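Local atomic coordinates of putative aminooxidase (Propionibacterium acnes, PDB entry 2BA9), a protein that binds FAD and, as a fatty acid isomerase, converts polyunsaturated fatty acids to conjugated products such as conjugated linoleic acid. Residues Q71-R76 / A207-L212; D79-P84 / D197-A202; P49-R54 / P321-T326. All blocks are in the same frame, centred on the assembly; numbering follows the deposited sequence.

Contact 1: residues Q71-R76 / A207-L212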
loop_
_atom_site.group_PDB
_atom_site.type_symbol
_atom_site.label_atom_id
_atom_site.label_comp_id
_atom_site.label_asym_id
_atom_site.label_seq_id
_atom_site.Cartn_x
_atom_site.Cartn_y
_atom_site.Cartn_z
ATOM N N GLN A 71 0.515 2.627 -15.706
ATOM C CA GLN A 71 0.893 2.639 -17.124
ATOM C C GLN A 71 0.859 4.055 -17.693
ATOM O O GLN A 71 1.765 4.455 -18.435
ATOM C CB GLN A 71 -0.003 1.729 -17.960
ATOM C CG GLN A 71 0.398 1.666 -19.437
ATOM C CD GLN A 71 1.817 1.186 -19.629
ATOM O OE1 GLN A 71 2.136 0.038 -19.321
ATOM N NE2 GLN A 71 2.686 2.063 -20.133
ATOM N N GLU A 72 -0.173 4.815 -17.345
ATOM C CA GLU A 72 -0.264 6.227 -17.765
ATOM C C GLU A 72 0.913 7.074 -17.258
ATOM O O GLU A 72 1.392 7.990 -17.960
ATOM C CB GLU A 72 -1.566 6.851 -17.281
ATOM C CG GLU A 72 -2.757 6.593 -18.176
ATOM C CD GLU A 72 -4.015 7.213 -17.614
ATOM O OE1 GLU A 72 -3.926 8.301 -17.007
ATOM O OE2 GLU A 72 -5.092 6.605 -17.766
ATOM N N ILE A 73 1.351 6.763 -16.037
ATOM C CA ILE A 73 2.487 7.426 -15.413
ATOM C C ILE A 73 3.765 7.103 -16.168
ATOM O O ILE A 73 4.535 8.014 -16.474
ATOM C CB ILE A 73 2.636 7.049 -13.905
ATOM C CG1 ILE A 73 1.467 7.611 -13.093
ATOM C CG2 ILE A 73 3.947 7.576 -13.338
ATOM C CD1 ILE A 73 1.456 7.178 -11.625
ATOM N N MET A 74 3.988 5.824 -16.496
ATOM C CA MET A 74 5.166 5.425 -17.291
ATOM C C MET A 74 5.176 6.069 -18.700
ATOM O O MET A 74 6.244 6.397 -19.228
ATOM C CB MET A 74 5.265 3.891 -17.417
ATOM C CG MET A 74 5.560 3.152 -16.111
ATOM S SD MET A 74 5.931 1.390 -16.350
ATOM C CE MET A 74 4.278 0.700 -16.424
ATOM N N ASP A 75 3.999 6.235 -19.310
ATOM C CA ASP A 75 3.896 6.875 -20.630
ATOM C C ASP A 75 4.457 8.292 -20.545
ATOM O O ASP A 75 5.142 8.775 -21.458
ATOM C CB ASP A 75 2.447 6.984 -21.118
ATOM C CG ASP A 75 1.786 5.644 -21.382
ATOM O OD1 ASP A 75 2.478 4.610 -21.529
ATOM O OD2 ASP A 75 0.539 5.645 -21.451
ATOM N N ARG A 76 4.137 8.956 -19.441
ATOM C CA ARG A 76 4.569 10.334 -19.206
ATOM C C ARG A 76 6.070 10.450 -18.923
ATOM O O ARG A 76 6.718 11.421 -19.332
ATOM C CB ARG A 76 3.771 10.920 -18.040
ATOM C CG ARG A 76 3.856 12.418 -17.963
ATOM C CD ARG A 76 3.045 12.970 -16.831
ATOM N NE ARG A 76 3.547 14.287 -16.477
ATOM C CZ ARG A 76 2.965 15.450 -16.748
ATOM N NH1 ARG A 76 1.785 15.519 -17.365
ATOM N NH2 ARG A 76 3.580 16.565 -16.371
ATOM N N ALA A 207 12.037 4.908 -8.891
ATOM C CA ALA A 207 12.580 5.609 -10.064
ATOM C C ALA A 207 11.537 6.377 -10.861
ATOM O O ALA A 207 11.765 7.522 -11.230
ATOM C CB ALA A 207 13.304 4.628 -10.984
ATOM N N MET A 208 10.403 5.731 -11.142
ATOM C CA MET A 208 9.379 6.319 -11.999
ATOM C C MET A 208 8.627 7.483 -11.347
ATOM O O MET A 208 8.106 8.353 -12.038
ATOM C CB MET A 208 8.393 5.245 -12.497
ATOM C CG MET A 208 7.612 4.497 -11.417
ATOM S SD MET A 208 6.990 2.910 -12.049
ATOM C CE MET A 208 6.219 2.216 -10.570
ATOM N N PHE A 209 8.570 7.495 -10.023
ATOM C CA PHE A 209 7.984 8.610 -9.296
ATOM C C PHE A 209 8.997 9.752 -9.131
ATOM O O PHE A 209 8.624 10.919 -9.096
ATOM C CB PHE A 209 7.432 8.128 -7.966
ATOM C CG PHE A 209 6.265 7.210 -8.117
ATOM C CD1 PHE A 209 5.018 7.707 -8.519
ATOM C CD2 PHE A 209 6.404 5.853 -7.907
ATOM C CE1 PHE A 209 3.918 6.859 -8.686
ATOM C CE2 PHE A 209 5.320 5.000 -8.061
ATOM C CZ PHE A 209 4.064 5.505 -8.447
ATOM N N GLU A 210 10.283 9.416 -9.053
ATOM C CA GLU A 210 11.318 10.440 -9.161
ATOM C C GLU A 210 11.197 11.124 -10.522
ATOM O O GLU A 210 11.156 12.349 -10.607
ATOM C CB GLU A 210 12.710 9.842 -8.939
ATOM C CG GLU A 210 12.930 9.410 -7.508
ATOM C CD GLU A 210 14.237 8.662 -7.283
ATOM O OE1 GLU A 210 14.689 7.873 -8.146
ATOM O OE2 GLU A 210 14.792 8.839 -6.192
ATOM N N HIS A 211 11.057 10.336 -11.583
ATOM C CA HIS A 211 10.940 10.897 -12.925
ATOM C C HIS A 211 9.609 11.627 -13.160
ATOM O O HIS A 211 9.577 12.655 -13.827
ATOM C CB HIS A 211 11.118 9.813 -13.967
ATOM C CG HIS A 211 12.403 9.064 -13.839
ATOM N ND1 HIS A 211 12.557 7.777 -14.299
ATOM C CD2 HIS A 211 13.585 9.408 -13.269
ATOM C CE1 HIS A 211 13.788 7.369 -14.045
ATOM N NE2 HIS A 211 14.428 8.339 -13.416
ATOM N N LEU A 212 8.517 11.103 -12.613
ATOM C CA LEU A 212 7.238 11.798 -12.686
ATOM C C LEU A 212 7.346 13.215 -12.108
ATOM O O LEU A 212 6.849 14.180 -12.704
ATOM C CB LEU A 212 6.137 11.020 -11.946
ATOM C CG LEU A 212 4.753 11.695 -11.863
ATOM C CD1 LEU A 212 4.168 12.020 -13.267
ATOM C CD2 LEU A 212 3.802 10.830 -11.058
#
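Ile73 and Met74 on helix 68-77 touch Met208, Phe209 and Leu212 on helix 204-215. The axes of the two short segments come within 9.6 Å at a crossing angle of 58°, with Met74 nearest Met208 and Ile73 nearest Leu212 along the backbones.

Ile73 makes the largest single contribution. Its CG1 lies beside the backbone N, anti to the carbonyl carbon (chi1 -67°), and the delta methyl CD1 meets the Phe209 ring at CE1, 3.8 Å away. The other branch, CG2, touches CD2 of Leu212 at 4.0 Å. The remaining methyl of Leu212, CD1, rests 3.9 Å from CD of Arg76, whose extended chain crosses the leucine at about a right angle. Met74 CG and Met208 SD approach more loosely, at 4.3 Å. Helix 16-28 adds Leu19 to the Phe209 side chain and Met23 to Leu212, and its Glu26 forms a salt bridge with Arg76 NH2.

Methyl groups, methylenes, one thioether sulfur and one ring make the contact, so segments 71-76 and 207-212 meet by packing alone; a polar link is added further along helix 204-215, where Arg76 NE bonds Thr215, while NH1 bonds Gln27.

Contact 2: residues D79-P84 / D197-A202; sequences DKVDGP and DLWTWA
Gly83 and Trp201 bring their CA atoms to 3.8 Å where two irregular loop segments, 79-84 and 197-202, meet, their touching parts (80 to 84 and 199 to 202) running 84° apart. There is no room for a CB at Gly83, next to Thr200 OG1 and Trp201 N, and the close backbone approach depends on its absence. The Gly83 amide donates to Thr200 O (N to O 2.9 Å) from well above the plane of that carbonyl, 58° out of it. On one flank of this bond, Thr200 OG1 gives its proton to Pro84 O at 2.8 Å; the first torsion of the threonine sets OG1 between the backbone N and the carbonyl carbon. On the other flank, Asp82 OD1 accepts the Ala202 amide at 3.0 Å, the N-H coming from above the carboxylate plane.

These bonds tie the connection between helix 68-77 and strand 88-91 to the one between helices 187-195 and 204-215, within the flavin-containing amine oxidoreductase family region. Ala202 lies just ahead of helix 204-215, so the Asp82 carboxylate sits near that helix's N-terminal end, where a negative charge would be expected to interact favourably with the helix dipole.

Val81 presents both methyls to Trp199. CG2 stands over one face of the indole in a CH-pi contact, 3.8 Å from the centroid of the five-membered ring and only 18° off its normal, while CG1, anti to the backbone N, packs on CB of the tryptophan at 3.6 Å. Lys80 O lies 3.3 Å from Trp201 CD1, approaching the ring obliquely. Met74 of helix 68-77 packs against Val81 and both tryptophans, and Trp201 also packs on Met208.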
loop_
_atom_site.group_PDB
_atom_site.type_symbol
_atom_site.label_atom_id
_atom_site.label_comp_id
_atom_site.label_asym_id
_atom_site.label_seq_id
_atom_site.Cartn_x
_atom_site.Cartn_y
_atom_site.Cartn_z
ATOM N N ASP A 79 9.440 5.556 -18.579
ATOM C CA ASP A 79 9.922 4.395 -17.849
ATOM C C ASP A 79 9.296 3.130 -18.418
ATOM O O ASP A 79 8.216 3.171 -19.008
ATOM C CB ASP A 79 9.609 4.532 -16.359
ATOM C CG ASP A 79 10.465 5.601 -15.680
ATOM O OD1 ASP A 79 11.663 5.361 -15.455
ATOM O OD2 ASP A 79 9.935 6.670 -15.343
ATOM N N LYS A 80 9.991 2.012 -18.239
ATOM C CA LYS A 80 9.550 0.725 -18.756
ATOM C C LYS A 80 9.584 -0.288 -17.637
ATOM O O LYS A 80 10.376 -0.171 -16.699
ATOM C CB LYS A 80 10.475 0.227 -19.884
ATOM C CG LYS A 80 10.845 1.256 -20.939
ATOM C CD LYS A 80 9.658 1.634 -21.804
ATOM C CE LYS A 80 10.059 2.556 -22.945
ATOM N NZ LYS A 80 8.862 2.984 -23.740
ATOM N N VAL A 81 8.736 -1.302 -17.768
ATOM C CA VAL A 81 8.782 -2.470 -16.898
ATOM C C VAL A 81 10.004 -3.295 -17.324
ATOM O O VAL A 81 9.954 -4.005 -18.326
ATOM C CB VAL A 81 7.462 -3.289 -17.005
ATOM C CG1 VAL A 81 7.539 -4.568 -16.152
ATOM C CG2 VAL A 81 6.275 -2.435 -16.594
ATOM N N ASP A 82 11.101 -3.174 -16.582
ATOM C CA ASP A 82 12.379 -3.778 -16.997
ATOM C C ASP A 82 13.146 -4.475 -15.868
ATOM O O ASP A 82 14.327 -4.723 -15.998
ATOM C CB ASP A 82 13.272 -2.717 -17.671
ATOM C CG ASP A 82 13.530 -1.481 -16.778
ATOM O OD1 ASP A 82 13.185 -1.500 -15.574
ATOM O OD2 ASP A 82 14.084 -0.477 -17.290
ATOM N N GLY A 83 12.465 -4.807 -14.774
ATOM C CA GLY A 83 13.111 -5.419 -13.615
ATOM C C GLY A 83 13.315 -6.924 -13.742
ATOM O O GLY A 83 12.837 -7.553 -14.689
ATOM N N PRO A 84 14.024 -7.523 -12.774
ATOM C CA PRO A 84 14.220 -8.971 -12.845
ATOM C C PRO A 84 12.916 -9.727 -12.576
ATOM O O PRO A 84 12.101 -9.294 -11.753
ATOM C CB PRO A 84 15.281 -9.257 -11.769
ATOM C CG PRO A 84 15.505 -7.989 -11.015
ATOM C CD PRO A 84 14.640 -6.912 -11.582
ATOM N N ASP A 197 2.429 -13.113 -13.437
ATOM C CA ASP A 197 2.454 -12.064 -14.456
ATOM C C ASP A 197 2.598 -10.724 -13.724
ATOM O O ASP A 197 1.616 -10.005 -13.505
ATOM C CB ASP A 197 1.176 -12.149 -15.313
ATOM C CG ASP A 197 1.255 -11.342 -16.606
ATOM O OD1 ASP A 197 2.361 -10.929 -17.032
ATOM O OD2 ASP A 197 0.177 -11.137 -17.217
ATOM N N LEU A 198 3.837 -10.406 -13.340
ATOM C CA LEU A 198 4.119 -9.326 -12.388
ATOM C C LEU A 198 5.190 -8.352 -12.886
ATOM O O LEU A 198 6.250 -8.774 -13.369
ATOM C CB LEU A 198 4.568 -9.930 -11.059
ATOM C CG LEU A 198 3.512 -10.740 -10.306
ATOM C CD1 LEU A 198 4.155 -11.684 -9.297
ATOM C CD2 LEU A 198 2.531 -9.814 -9.619
ATOM N N TRP A 199 4.922 -7.052 -12.762
ATOM C CA TRP A 199 5.896 -6.024 -13.128
ATOM C C TRP A 199 6.900 -5.767 -12.010
ATOM O O TRP A 199 6.540 -5.730 -10.833
ATOM C CB TRP A 199 5.212 -4.692 -13.426
ATOM C CG TRP A 199 4.241 -4.686 -14.540
ATOM C CD1 TRP A 199 4.057 -5.640 -15.490
ATOM C CD2 TRP A 199 3.333 -3.627 -14.850
ATOM N NE1 TRP A 199 3.076 -5.249 -16.361
ATOM C CE2 TRP A 199 2.617 -4.013 -15.990
ATOM C CE3 TRP A 199 3.059 -2.379 -14.265
ATOM C CZ2 TRP A 199 1.646 -3.200 -16.568
ATOM C CZ3 TRP A 199 2.100 -1.582 -14.829
ATOM C CH2 TRP A 199 1.402 -1.987 -15.970
ATOM N N THR A 200 8.157 -5.578 -12.396
ATOM C CA THR A 200 9.203 -5.074 -11.516
ATOM C C THR A 200 10.027 -4.084 -12.317
ATOM O O THR A 200 9.952 -4.047 -13.549
ATOM C CB THR A 200 10.163 -6.176 -10.992
ATOM O OG1 THR A 200 10.886 -6.770 -12.082
ATOM C CG2 THR A 200 9.402 -7.264 -10.234
ATOM N N TRP A 201 10.834 -3.302 -11.609
ATOM C CA TRP A 201 11.623 -2.242 -12.225
ATOM C C TRP A 201 13.084 -2.384 -11.812
ATOM O O TRP A 201 13.377 -2.482 -10.619
ATOM C CB TRP A 201 11.042 -0.884 -11.805
ATOM C CG TRP A 201 9.673 -0.663 -12.376
ATOM C CD1 TRP A 201 9.374 -0.052 -13.558
ATOM C CD2 TRP A 201 8.429 -1.084 -11.821
ATOM N NE1 TRP A 201 8.025 -0.044 -13.762
ATOM C CE2 TRP A 201 7.417 -0.676 -12.713
ATOM C CE3 TRP A 201 8.067 -1.749 -10.650
ATOM C CZ2 TRP A 201 6.061 -0.919 -12.474
ATOM C CZ3 TRP A 201 6.720 -1.995 -10.412
ATOM C CH2 TRP A 201 5.733 -1.572 -11.320
ATOM N N ALA A 202 13.984 -2.413 -12.798
ATOM C CA ALA A 202 15.442 -2.532 -12.557
ATOM C C ALA A 202 15.958 -1.439 -11.639
ATOM O O ALA A 202 16.749 -1.703 -10.727
ATOM C CB ALA A 202 16.234 -2.494 -13.882
#

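Contact 3: residues P49-R54 / P321-T326; sequences PNYHGR and PHQIIT
Tyr51 meets Gln323 and Ile324 through both its backbone carbonyl and its ring. The Gln323 chain bends at chi2, which turns CD back from an extended course, and the carboxamide end reaches the carbonyl: NE2 donates to Tyr51 O at 3.0 Å, nearly straight at 164°. The same oxygen takes the Arg54 amide from the opposite face of its plane, so two donors grip it. The other end of the carboxamide is fixed too, since OE1 accepts the Ile324 N-H at 3.1 Å and a proton from a water. With both ends bonded, the amide has little freedom to flip.

Tyr51 CG is anti to the backbone N (chi1 -175°), and the phenol slides past Gln323 in the opposite direction, ring and amide planes 88° apart. Gln323 OE1 and His322 O both lie at the ring edge, in its plane, the latter 3.6 Å from CE2. Ile324 CD1 covers one face toward the rim and His52 CD2 the other. A further water joins Tyr51 OH to His322 O, at 2.7 Å from each.

Arg54 NH2 donates to a third water that also accepts from Gln323 NE2, while its NH1 forms a salt bridge with Asp319 and the residue makes a cation-pi contact with Trp317.

Tyr51 to Arg54 form a type I' beta turn, with His52 and Gly53 at positive phi. This is the classic tight turn of a beta hairpin with a two-residue loop, here linking strands 50-51 and 54-55, and its first residue, Tyr51, is hydrogen-bonded to the chain leading into strand 325-330 of the mixed sheet.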
loop_
_atom_site.group_PDB
_atom_site.type_symbol
_atom_site.label_atom_id
_atom_site.label_comp_id
_atom_site.label_asym_id
_atom_site.label_seq_id
_atom_site.Cartn_x
_atom_site.Cartn_y
_atom_site.Cartn_z
ATOM N N PRO A 49 16.744 2.376 -2.459
ATOM C CA PRO A 49 18.126 2.818 -2.277
ATOM C C PRO A 49 19.173 1.977 -3.003
ATOM O O PRO A 49 18.884 0.896 -3.507
ATOM C CB PRO A 49 18.339 2.729 -0.758
ATOM C CG PRO A 49 17.014 2.320 -0.162
ATOM C CD PRO A 49 16.240 1.685 -1.260
ATOM N N ASN A 50 20.393 2.497 -3.015
ATOM C CA ASN A 50 21.485 1.918 -3.769
ATOM C C ASN A 50 22.379 1.042 -2.889
ATOM O O ASN A 50 22.574 1.317 -1.696
ATOM C CB ASN A 50 22.346 3.016 -4.401
ATOM C CG ASN A 50 21.584 3.898 -5.361
ATOM O OD1 ASN A 50 21.598 3.665 -6.567
ATOM N ND2 ASN A 50 20.949 4.942 -4.843
ATOM N N TYR A 51 22.929 -0.002 -3.499
ATOM C CA TYR A 51 23.953 -0.827 -2.875
ATOM C C TYR A 51 24.739 -1.524 -3.972
ATOM O O TYR A 51 24.158 -2.221 -4.775
ATOM C CB TYR A 51 23.346 -1.875 -1.942
ATOM C CG TYR A 51 24.398 -2.678 -1.173
ATOM C CD1 TYR A 51 25.129 -2.087 -0.145
ATOM C CD2 TYR A 51 24.653 -4.009 -1.472
ATOM C CE1 TYR A 51 26.088 -2.793 0.562
ATOM C CE2 TYR A 51 25.628 -4.740 -0.754
ATOM C CZ TYR A 51 26.342 -4.116 0.254
ATOM O OH TYR A 51 27.295 -4.795 0.984
ATOM N N HIS A 52 26.059 -1.337 -3.968
ATOM C CA HIS A 52 26.968 -1.937 -4.946
ATOM C C HIS A 52 26.478 -1.775 -6.392
ATOM O O HIS A 52 26.349 -2.755 -7.122
ATOM C CB HIS A 52 27.213 -3.421 -4.609
ATOM C CG HIS A 52 28.155 -3.643 -3.459
ATOM N ND1 HIS A 52 28.638 -4.892 -3.123
ATOM C CD2 HIS A 52 28.717 -2.776 -2.580
ATOM C CE1 HIS A 52 29.434 -4.791 -2.072
ATOM N NE2 HIS A 52 29.508 -3.516 -1.728
ATOM N N GLY A 53 26.186 -0.536 -6.787
ATOM C CA GLY A 53 25.892 -0.213 -8.185
ATOM C C GLY A 53 24.482 -0.507 -8.674
ATOM O O GLY A 53 24.175 -0.284 -9.841
ATOM N N ARG A 54 23.619 -1.014 -7.796
ATOM C CA ARG A 54 22.252 -1.372 -8.175
ATOM C C ARG A 54 21.321 -1.002 -7.029
ATOM O O ARG A 54 21.758 -0.817 -5.897
ATOM C CB ARG A 54 22.125 -2.876 -8.497
ATOM C CG ARG A 54 23.008 -3.343 -9.660
ATOM C CD ARG A 54 22.596 -4.683 -10.251
ATOM N NE ARG A 54 23.260 -5.803 -9.597
ATOM C CZ ARG A 54 23.291 -7.059 -10.054
ATOM N NH1 ARG A 54 22.703 -7.387 -11.206
ATOM N NH2 ARG A 54 23.930 -7.993 -9.354
ATOM N N PRO A 321 25.671 -13.175 -5.119
ATOM C CA PRO A 321 25.349 -13.672 -3.774
ATOM C C PRO A 321 25.666 -12.726 -2.632
ATOM O O PRO A 321 25.420 -13.071 -1.464
ATOM C CB PRO A 321 26.206 -14.932 -3.630
ATOM C CG PRO A 321 26.852 -15.153 -4.950
ATOM C CD PRO A 321 26.833 -13.868 -5.690
ATOM N N HIS A 322 26.224 -11.565 -2.963
ATOM C CA HIS A 322 26.570 -10.554 -1.978
ATOM C C HIS A 322 25.619 -9.362 -2.071
ATOM O O HIS A 322 25.902 -8.303 -1.494
ATOM C CB HIS A 322 28.021 -10.107 -2.174
ATOM C CG HIS A 322 28.999 -11.237 -2.148
ATOM N ND1 HIS A 322 29.096 -12.109 -1.087
ATOM C CD2 HIS A 322 29.910 -11.648 -3.058
ATOM C CE1 HIS A 322 30.026 -13.010 -1.342
ATOM N NE2 HIS A 322 30.542 -12.747 -2.528
ATOM N N GLN A 323 24.503 -9.534 -2.788
ATOM C CA GLN A 323 23.466 -8.494 -2.883
ATOM C C GLN A 323 22.400 -8.625 -1.792
ATOM O O GLN A 323 22.366 -9.612 -1.041
ATOM C CB GLN A 323 22.795 -8.495 -4.276
ATOM C CG GLN A 323 23.399 -7.487 -5.253
ATOM C CD GLN A 323 23.178 -6.037 -4.846
ATOM O OE1 GLN A 323 22.315 -5.730 -4.009
ATOM N NE2 GLN A 323 23.948 -5.124 -5.462
ATOM N N ILE A 324 21.517 -7.623 -1.737
ATOM C CA ILE A 324 20.519 -7.517 -0.676
ATOM C C ILE A 324 19.352 -8.471 -0.850
ATOM O O ILE A 324 18.795 -8.615 -1.947
ATOM C CB ILE A 324 19.973 -6.069 -0.559
ATOM C CG1 ILE A 324 21.098 -5.096 -0.173
ATOM C CG2 ILE A 324 18.874 -5.967 0.491
ATOM C CD1 ILE A 324 21.741 -5.409 1.168
ATOM N N ILE A 325 18.995 -9.121 0.258
ATOM C CA ILE A 325 17.794 -9.929 0.369
ATOM C C ILE A 325 16.976 -9.254 1.452
ATOM O O ILE A 325 17.459 -9.087 2.575
ATOM C CB ILE A 325 18.121 -11.371 0.827
ATOM C CG1 ILE A 325 19.035 -12.082 -0.185
ATOM C CG2 ILE A 325 16.852 -12.142 1.098
ATOM C CD1 ILE A 325 18.397 -12.481 -1.514
ATOM N N THR A 326 15.764 -8.824 1.122
ATOM C CA THR A 326 14.935 -8.131 2.101
ATOM C C THR A 326 13.952 -9.130 2.727
ATOM O O THR A 326 13.486 -10.070 2.066
ATOM C CB THR A 326 14.188 -6.893 1.500
ATOM O OG1 THR A 326 13.526 -7.253 0.283
ATOM C CG2 THR A 326 15.156 -5.737 1.232
HETATM O O HOH W 1 27.836 -7.230 0.069
HETATM O O HOH W 2 20.788 -3.648 -4.856
HETATM O O HOH W 3 25.693 -6.336 -7.505
#

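In the fold
Contacts 1 and 2 are neighbours, their centres 13 Å apart, and they share an interface: His211 ND1 and Asp79 OD1 are 2.8 Å apart in a probable hydrogen bond, and Met74 CE packs 3.5 Å from Trp199 CZ3. Their segments are close in the chain, since each loop of contact 2 adjoins one helix of contact 1. Both lie near the cofactor, with the side chains of Phe209 and Trp201 each about 7 Å from FAD. Contact 3 stands apart, its centre about 23 Å from that of contact 1 and 17 Å from that of contact 2, and touches neither; its Ile324 side chain is about 12 Å from FAD. In sequence its segments enclose both other contacts.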